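Local coordinates for succinate dehydrogenase subunit A (Mycolicibacterium smegmatis, PDB 7D6V) that carries FAD as the flavoprotein subunit of succinate dehydrogenase Sdh1, where succinate is oxidised and electrons pass on towards quinone, at the interface of chains A and B. Numbering follows the deposited sequence. Chains: chain A, Succinate dehydrogenase subunit A; chain B, Fumarate reductase iron-sulfur subunit.

The interface of chains A and B. Residues chain A 107-110, 132; chain B 132-133, 136, 140.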
loop_
_atom_site.group_PDB
_atom_site.type_symbol
_atom_site.label_atom_id
_atom_site.label_comp_id
_atom_site.label_asym_id
_atom_site.label_seq_id
_atom_site.Cartn_x
_atom_site.Cartn_y
_atom_site.Cartn_z
ATOM N N LEU A 107 13.942 5.157 0.170
ATOM C CA LEU A 107 14.259 5.638 1.513
ATOM C C LEU A 107 14.054 4.497 2.502
ATOM O O LEU A 107 12.927 4.242 2.938
ATOM C CB LEU A 107 13.401 6.843 1.880
ATOM C CG LEU A 107 13.667 8.147 1.133
ATOM C CD1 LEU A 107 12.600 9.157 1.468
ATOM C CD2 LEU A 107 15.036 8.689 1.478
ATOM N N PHE A 108 15.137 3.812 2.855
ATOM C CA PHE A 108 15.091 2.795 3.891
ATOM C C PHE A 108 15.224 3.437 5.268
ATOM O O PHE A 108 15.433 4.645 5.405
ATOM C CB PHE A 108 16.205 1.770 3.691
ATOM C CG PHE A 108 16.072 0.958 2.439
ATOM C CD1 PHE A 108 15.344 -0.217 2.437
ATOM C CD2 PHE A 108 16.683 1.363 1.268
ATOM C CE1 PHE A 108 15.224 -0.969 1.290
ATOM C CE2 PHE A 108 16.566 0.615 0.116
ATOM C CZ PHE A 108 15.836 -0.553 0.127
ATOM N N ASP A 109 15.093 2.613 6.301
ATOM C CA ASP A 109 15.441 3.053 7.642
ATOM C C ASP A 109 16.950 3.222 7.750
ATOM O O ASP A 109 17.721 2.568 7.045
ATOM C CB ASP A 109 14.940 2.056 8.684
ATOM C CG ASP A 109 13.440 2.107 8.863
ATOM O OD1 ASP A 109 12.852 1.081 9.257
ATOM O OD2 ASP A 109 12.845 3.173 8.610
ATOM N N ARG A 110 17.373 4.115 8.635
ATOM C CA ARG A 110 18.770 4.511 8.717
ATOM C C ARG A 110 19.383 4.081 10.041
ATOM O O ARG A 110 18.685 3.892 11.040
ATOM C CB ARG A 110 18.926 6.026 8.549
ATOM C CG ARG A 110 18.020 6.644 7.503
ATOM C CD ARG A 110 18.255 6.050 6.126
ATOM N NE ARG A 110 19.617 6.257 5.648
ATOM C CZ ARG A 110 20.088 5.756 4.513
ATOM N NH1 ARG A 110 19.306 5.017 3.744
ATOM N NH2 ARG A 110 21.338 5.989 4.148
ATOM N N VAL A 132 12.253 -0.952 5.655
ATOM C CA VAL A 132 11.601 0.289 6.059
ATOM C C VAL A 132 10.248 -0.084 6.662
ATOM O O VAL A 132 9.374 -0.609 5.962
ATOM C CB VAL A 132 11.460 1.299 4.903
ATOM C CG1 VAL A 132 10.597 0.773 3.758
ATOM C CG2 VAL A 132 10.893 2.605 5.421
ATOM N N GLN B 132 20.326 10.728 7.662
ATOM C CA GLN B 132 19.879 10.482 9.023
ATOM C C GLN B 132 18.374 10.225 9.043
ATOM O O GLN B 132 17.636 10.651 8.154
ATOM C CB GLN B 132 20.236 11.659 9.929
ATOM C CG GLN B 132 21.726 11.961 9.992
ATOM C CD GLN B 132 22.520 10.860 10.670
ATOM O OE1 GLN B 132 22.056 10.245 11.626
ATOM N NE2 GLN B 132 23.723 10.609 10.175
ATOM N N GLN B 133 17.929 9.507 10.076
ATOM C CA GLN B 133 16.530 9.094 10.152
ATOM C C GLN B 133 15.591 10.292 10.257
ATOM O O GLN B 133 14.535 10.327 9.607
ATOM C CB GLN B 133 16.330 8.151 11.336
ATOM C CG GLN B 133 14.923 7.612 11.470
ATOM C CD GLN B 133 14.555 6.666 10.350
ATOM O OE1 GLN B 133 15.328 5.784 9.990
ATOM N NE2 GLN B 133 13.365 6.842 9.795
ATOM N N VAL B 136 14.696 11.829 7.028
ATOM C CA VAL B 136 13.906 11.046 6.085
ATOM C C VAL B 136 12.524 10.692 6.606
ATOM O O VAL B 136 11.734 10.108 5.850
ATOM C CB VAL B 136 14.645 9.759 5.659
ATOM C CG1 VAL B 136 16.067 10.077 5.238
ATOM C CG2 VAL B 136 14.629 8.737 6.781
ATOM N N GLN B 140 9.320 9.535 4.370
ATOM C CA GLN B 140 8.940 8.149 4.597
ATOM C C GLN B 140 7.461 8.029 4.916
ATOM O O GLN B 140 6.841 7.009 4.601
ATOM C CB GLN B 140 9.778 7.559 5.728
ATOM C CG GLN B 140 11.087 6.966 5.273
ATOM C CD GLN B 140 11.754 6.153 6.352
ATOM O OE1 GLN B 140 11.449 6.299 7.532
ATOM N NE2 GLN B 140 12.679 5.294 5.956
#
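The extended backbone of the loop A:Leu107 to A:Arg110 runs against helix 133-142 of chain B and meets it largely through backbone groups, with some side-chain contacts. B:Gln140 reaches into the loop with its side chain stretched out (chi2 -168°), which carries the amide to the loop carbonyls. Its amide nitrogen NE2 donates to the carbonyl O of A:Leu107 at 3.2 Å. The donor stands above that carbonyl plane, not on a lone pair. The carbonyl O of A:Phe108 is also near, but the N-H does not point at it. A weak bond from the same NE2 goes to the carboxylate OD2 of A:Asp109. There the carboxylate and amide planes are turned 67° apart.

A:Val132 lies alongside the B:Gln140 amide; its methyl CG2 is 3.8 Å from CD of B:Gln140. B:Gln133 works at the start of the helix. Its CG is anti to the backbone N (chi1 -177°) and the chain bends at chi2, which brings the amide back to the loop. Its OE1 accepts the backbone N-H of A:Arg110 at 3.0 Å, nearly along the C=O axis. Its NE2 donates to OE1 of B:Gln140 at 3.0 Å, from above the plane of that carbonyl. This bond within chain B ties the two contacting amides together and helps set their rotation.

The aliphatic CG of A:Arg110 packs on CG2 of B:Val136 at 4.0 Å, while the CG1 methyl faces CD2 of A:Leu107. Thus two glutamines read loop backbone and small apolar contacts flank them. The site helps join the flavoprotein to the iron-sulfur subunit, a pairing that electron transfer from FAD to the clusters requires.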